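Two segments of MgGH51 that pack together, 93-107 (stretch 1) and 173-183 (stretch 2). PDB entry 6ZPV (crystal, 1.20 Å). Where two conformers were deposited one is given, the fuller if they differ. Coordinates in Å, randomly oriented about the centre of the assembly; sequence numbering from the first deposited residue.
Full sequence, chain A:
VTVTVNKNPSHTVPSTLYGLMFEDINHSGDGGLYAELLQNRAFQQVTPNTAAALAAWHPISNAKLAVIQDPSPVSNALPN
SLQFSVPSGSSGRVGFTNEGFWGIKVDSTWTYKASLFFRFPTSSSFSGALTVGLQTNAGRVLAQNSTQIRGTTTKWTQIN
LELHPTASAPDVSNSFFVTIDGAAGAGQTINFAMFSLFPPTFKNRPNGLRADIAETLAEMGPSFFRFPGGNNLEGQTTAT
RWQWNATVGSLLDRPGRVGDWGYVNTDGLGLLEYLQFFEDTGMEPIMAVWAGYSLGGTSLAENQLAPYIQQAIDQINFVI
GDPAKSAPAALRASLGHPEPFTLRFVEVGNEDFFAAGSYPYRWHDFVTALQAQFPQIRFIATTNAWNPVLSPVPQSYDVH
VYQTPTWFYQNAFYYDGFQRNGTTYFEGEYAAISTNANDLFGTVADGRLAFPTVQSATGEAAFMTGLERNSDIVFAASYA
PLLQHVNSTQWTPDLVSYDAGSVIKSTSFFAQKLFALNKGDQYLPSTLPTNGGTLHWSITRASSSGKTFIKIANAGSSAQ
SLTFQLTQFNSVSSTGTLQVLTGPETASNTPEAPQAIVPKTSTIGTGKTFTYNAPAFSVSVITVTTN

Stretch 1, residues 93-107: RVGFTNEGFWGIKVD
Stretch 2, residues 173-183: SNSFFVTIDGA

Two neighbouring strands of an antiparallel sheet divide the work of cohesion between backbone and side chains, and the pairing of 93-98 with 174-181 in MgGH51 illustrates how. The strands run at 151° between their N-to-C directions, with axes approaching to 4.5 Å. Most residues have extended backbones, as at Val-94 (phi/psi -139/137) and Val-178 (-131/127); Gly-95 departs, at 166/-140. Hydrogen-bonded pairs alternate with non-hydrogen-bonded ones. Val-94 faces Ile-180 (Val-94 N to Ile-180 O 3.1 Å, Ile-180 N to Val-94 O 2.9 Å), Phe-96 faces Val-178 (Phe-96 N to Val-178 O and Val-178 N to Phe-96 O, both 3.0 Å), and Asn-98 faces Phe-176 (Asn-98 N to Phe-176 O 2.9 Å, Phe-176 N to Asn-98 O 3.0 Å). Gly-95 with Thr-179 and Thr-97 with Phe-177 lie between them, and Arg-93 with Asp-181 closes the end of the ladder beyond Val-94. The CA atoms of Gly-95 and Thr-179 come within 4.2 Å, and Gly-95 CA makes a CA-H...O contact of 3.1 Å with Val-178 O. A CB on Gly-95 would clash with that oxygen and with Thr-179 CA.

After Asn-98 the first chain leaves the ladder. Asn-98 (chi1 t) accepts from Gly-100 N at OD1, 2.8 Å away, and Gly-103 N reaches back to Glu-99 O at 3.1 Å. Gly-100 (75/-164) and Gly-103 (127/172) both adopt positive phi, and Trp-102 lies at 61/41. The chain then returns to the second stretch, where Asn-174 (chi1 m, chi2 -63°) donates from ND2 to Ile-104 O at 2.9 Å and nearly straight, 174° at the hydrogen. A side-chain amide thus ties down backbone beyond the strand.

Side chains sort by face. On one, Phe-96 (p, chi2 89°) lays its ring against Val-178 (t), whose CB sits 4.0 Å from the ring centroid in a CH-pi contact. Val-94 (t) brings CG2 to 3.7 Å from Gly-182 CA. Ile-104 (m, t) extends CD1 to 4.2 Å from Phe-176 CB.

On the other face, Arg-93 (p, t, m, chi4 -109°) curls over Phe-177 (p, chi2 81°). Its CZ stands 4.7 Å from the ring centroid, just 8° off the normal, a cation-pi arrangement, while Thr-179 CG2 covers one guanidinium face.

Water completes the seam. One molecule accepts from Arg-93 NE and hydrogen-bonds Thr-179 OG1, both at 2.8 Å; another joins Thr-97 OG1 (2.7 Å) to Ser-175 OG (2.8 Å). A third donates to Glu-99 O and Asn-174 O, each 2.8 Å away, bridging carbonyls where direct pairing has ended.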

# COMPACT_ATOMS: atom_id res chain seq x y z
N ARG A 93 24.20 -9.84 -31.01
CA ARG A 93 23.22 -10.14 -29.94
C ARG A 93 21.82 -10.04 -30.53
O ARG A 93 21.47 -9.08 -31.24
CB ARG A 93 23.46 -9.19 -28.77
CG ARG A 93 23.16 -7.71 -29.00
CD ARG A 93 23.69 -6.78 -27.93
NE ARG A 93 23.18 -7.03 -26.59
CZ ARG A 93 22.34 -6.29 -25.90
NH1 ARG A 93 21.75 -5.24 -26.39
NH2 ARG A 93 22.12 -6.61 -24.64
N VAL A 94 20.99 -10.99 -30.17
CA VAL A 94 19.57 -11.06 -30.61
C VAL A 94 18.78 -11.49 -29.39
O VAL A 94 19.22 -12.42 -28.69
CB VAL A 94 19.40 -11.97 -31.85
CG1 VAL A 94 17.93 -12.05 -32.26
CG2 VAL A 94 20.27 -11.53 -33.05
N GLY A 95 17.62 -10.90 -29.12
CA GLY A 95 16.90 -11.20 -27.91
C GLY A 95 15.83 -10.19 -27.68
O GLY A 95 15.14 -9.81 -28.63
N PHE A 96 15.66 -9.79 -26.41
CA PHE A 96 14.53 -8.90 -26.08
C PHE A 96 14.85 -8.20 -24.75
O PHE A 96 15.68 -8.65 -23.97
CB PHE A 96 13.22 -9.69 -26.04
CG PHE A 96 13.32 -10.98 -25.27
CD1 PHE A 96 13.09 -11.04 -23.91
CD2 PHE A 96 13.60 -12.18 -25.94
CE1 PHE A 96 13.19 -12.24 -23.24
CE2 PHE A 96 13.73 -13.37 -25.26
CZ PHE A 96 13.51 -13.39 -23.91
N THR A 97 14.16 -7.09 -24.54
CA THR A 97 14.21 -6.28 -23.32
C THR A 97 12.85 -6.22 -22.63
O THR A 97 11.82 -6.35 -23.28
CB THR A 97 14.76 -4.88 -23.57
OG1 THR A 97 13.89 -4.21 -24.48
CG2 THR A 97 16.18 -4.87 -24.09
N ASN A 98 12.93 -5.93 -21.34
CA ASN A 98 11.77 -5.52 -20.55
C ASN A 98 12.10 -4.13 -19.99
O ASN A 98 13.15 -3.98 -19.32
CB ASN A 98 11.46 -6.50 -19.40
CG ASN A 98 10.15 -6.21 -18.69
OD1 ASN A 98 10.10 -5.26 -17.87
ND2 ASN A 98 9.14 -7.00 -18.98
N GLU A 99 11.22 -3.16 -20.21
CA GLU A 99 11.47 -1.77 -19.82
C GLU A 99 11.17 -1.53 -18.35
O GLU A 99 11.30 -0.37 -17.89
CB GLU A 99 10.63 -0.83 -20.71
CG GLU A 99 9.13 -0.93 -20.45
CD GLU A 99 8.29 -0.04 -21.34
OE1 GLU A 99 7.73 0.95 -20.81
OE2 GLU A 99 8.22 -0.25 -22.56
N GLY A 100 10.71 -2.53 -17.60
CA GLY A 100 10.35 -2.33 -16.20
C GLY A 100 9.03 -1.59 -16.09
O GLY A 100 8.23 -1.50 -17.05
N PHE A 101 8.79 -1.07 -14.87
CA PHE A 101 7.65 -0.17 -14.60
C PHE A 101 8.16 1.25 -14.83
O PHE A 101 8.62 1.96 -13.91
CB PHE A 101 7.15 -0.40 -13.17
CG PHE A 101 6.55 -1.78 -12.97
CD1 PHE A 101 5.22 -2.01 -13.24
CD2 PHE A 101 7.34 -2.81 -12.50
CE1 PHE A 101 4.67 -3.26 -13.02
CE2 PHE A 101 6.81 -4.07 -12.30
CZ PHE A 101 5.47 -4.29 -12.55
N TRP A 102 8.24 1.61 -16.12
CA TRP A 102 8.72 2.96 -16.50
C TRP A 102 10.17 3.19 -16.02
O TRP A 102 10.55 4.29 -15.61
CB TRP A 102 7.74 4.07 -16.05
CG TRP A 102 6.40 3.82 -16.64
CD1 TRP A 102 5.96 4.17 -17.86
CD2 TRP A 102 5.36 3.01 -16.06
NE1 TRP A 102 4.70 3.66 -18.09
CE2 TRP A 102 4.34 2.93 -17.00
CE3 TRP A 102 5.17 2.38 -14.82
CZ2 TRP A 102 3.21 2.13 -16.81
CZ3 TRP A 102 4.06 1.61 -14.61
CH2 TRP A 102 3.10 1.47 -15.61
N GLY A 103 11.00 2.14 -16.15
CA GLY A 103 12.42 2.22 -15.81
C GLY A 103 12.85 1.16 -14.86
O GLY A 103 12.00 0.43 -14.25
N ILE A 104 14.15 1.06 -14.63
CA ILE A 104 14.78 0.15 -13.67
C ILE A 104 15.95 0.89 -13.08
O ILE A 104 16.83 1.30 -13.84
CB ILE A 104 15.20 -1.20 -14.27
CG1 ILE A 104 14.06 -1.91 -14.98
CG2 ILE A 104 15.88 -2.04 -13.21
CD1 ILE A 104 14.43 -3.24 -15.65
N LYS A 105 16.01 0.99 -11.78
CA LYS A 105 17.17 1.56 -11.09
C LYS A 105 18.30 0.55 -11.06
O LYS A 105 18.11 -0.58 -10.54
CB LYS A 105 16.81 2.00 -9.69
CG LYS A 105 17.97 2.48 -8.86
CD LYS A 105 17.50 3.07 -7.52
CE LYS A 105 18.58 3.24 -6.51
NZ LYS A 105 18.02 3.91 -5.30
N VAL A 106 19.45 0.95 -11.58
CA VAL A 106 20.68 0.13 -11.66
C VAL A 106 21.72 0.73 -10.75
O VAL A 106 22.23 1.83 -11.05
CB VAL A 106 21.20 0.01 -13.10
CG1 VAL A 106 22.45 -0.85 -13.18
CG2 VAL A 106 20.07 -0.58 -14.00
N ASP A 107 21.97 0.06 -9.62
CA ASP A 107 22.84 0.56 -8.53
C ASP A 107 23.97 -0.44 -8.30
O ASP A 107 23.71 -1.63 -8.06
CB ASP A 107 21.97 0.77 -7.28
CG ASP A 107 22.72 1.44 -6.14
OD1 ASP A 107 23.78 0.98 -5.77
OD2 ASP A 107 22.17 2.43 -5.65
N SER A 173 16.52 5.07 -16.97
CA SER A 173 16.13 4.68 -18.34
C SER A 173 16.98 3.48 -18.78
O SER A 173 17.81 3.60 -19.68
CB SER A 173 16.24 5.88 -19.26
OG SER A 173 15.27 6.89 -18.92
N ASN A 174 16.74 2.36 -18.11
CA ASN A 174 17.46 1.09 -18.29
C ASN A 174 16.42 -0.05 -18.43
O ASN A 174 15.29 0.09 -17.96
CB ASN A 174 18.35 0.80 -17.09
CG ASN A 174 19.14 2.02 -16.69
OD1 ASN A 174 19.96 2.49 -17.51
ND2 ASN A 174 18.90 2.57 -15.50
N SER A 175 16.87 -1.15 -19.02
CA SER A 175 16.04 -2.33 -19.26
C SER A 175 16.77 -3.62 -18.89
O SER A 175 18.02 -3.69 -18.95
CB SER A 175 15.61 -2.40 -20.69
OG SER A 175 14.71 -1.37 -21.04
N PHE A 176 15.99 -4.61 -18.48
CA PHE A 176 16.45 -5.99 -18.41
C PHE A 176 16.55 -6.56 -19.82
O PHE A 176 15.72 -6.21 -20.68
CB PHE A 176 15.45 -6.78 -17.60
CG PHE A 176 15.70 -8.27 -17.51
CD1 PHE A 176 16.78 -8.75 -16.76
CD2 PHE A 176 14.87 -9.18 -18.12
CE1 PHE A 176 17.05 -10.10 -16.66
CE2 PHE A 176 15.11 -10.56 -17.97
CZ PHE A 176 16.20 -11.01 -17.27
N PHE A 177 17.52 -7.43 -20.07
CA PHE A 177 17.64 -8.07 -21.39
C PHE A 177 17.94 -9.55 -21.23
O PHE A 177 18.54 -10.01 -20.23
CB PHE A 177 18.71 -7.41 -22.26
CG PHE A 177 20.15 -7.62 -21.87
CD1 PHE A 177 20.82 -8.78 -22.22
CD2 PHE A 177 20.83 -6.65 -21.17
CE1 PHE A 177 22.16 -8.93 -21.87
CE2 PHE A 177 22.17 -6.79 -20.85
CZ PHE A 177 22.86 -7.97 -21.22
N VAL A 178 17.57 -10.28 -22.28
CA VAL A 178 17.93 -11.68 -22.54
C VAL A 178 18.43 -11.74 -23.97
O VAL A 178 17.71 -11.28 -24.88
CB VAL A 178 16.74 -12.62 -22.33
CG1 VAL A 178 17.11 -14.05 -22.66
CG2 VAL A 178 16.18 -12.49 -20.94
N THR A 179 19.62 -12.28 -24.21
CA THR A 179 20.14 -12.45 -25.58
C THR A 179 20.78 -13.82 -25.74
O THR A 179 21.34 -14.41 -24.80
CB THR A 179 21.13 -11.34 -25.95
OG1 THR A 179 22.26 -11.34 -25.10
CG2 THR A 179 20.50 -9.99 -25.97
N ILE A 180 20.84 -14.22 -27.02
CA ILE A 180 21.78 -15.27 -27.47
C ILE A 180 22.58 -14.67 -28.64
O ILE A 180 22.24 -13.62 -29.21
CB ILE A 180 21.05 -16.57 -27.87
CG1 ILE A 180 20.10 -16.39 -29.05
CG2 ILE A 180 20.36 -17.19 -26.69
CD1 ILE A 180 19.48 -17.68 -29.55
N ASP A 181 23.62 -15.38 -29.03
CA ASP A 181 24.42 -15.04 -30.19
C ASP A 181 23.59 -15.37 -31.43
O ASP A 181 23.19 -16.51 -31.66
CB ASP A 181 25.75 -15.79 -30.14
CG ASP A 181 26.68 -15.46 -31.26
OD1 ASP A 181 26.29 -15.62 -32.43
OD2 ASP A 181 27.86 -15.08 -30.97
N GLY A 182 23.33 -14.35 -32.26
CA GLY A 182 22.46 -14.52 -33.44
C GLY A 182 23.01 -15.42 -34.52
O GLY A 182 22.24 -15.98 -35.30
N ALA A 183 24.32 -15.54 -34.59
CA ALA A 183 24.93 -16.48 -35.56
C ALA A 183 24.71 -17.91 -35.05
O ALA A 183 24.22 -18.78 -35.81
CB ALA A 183 26.40 -16.17 -35.80
O HOH W 1 23.80 -9.08 -24.75
O HOH W 2 12.99 -2.03 -23.09
O HOH W 3 13.10 1.36 -19.08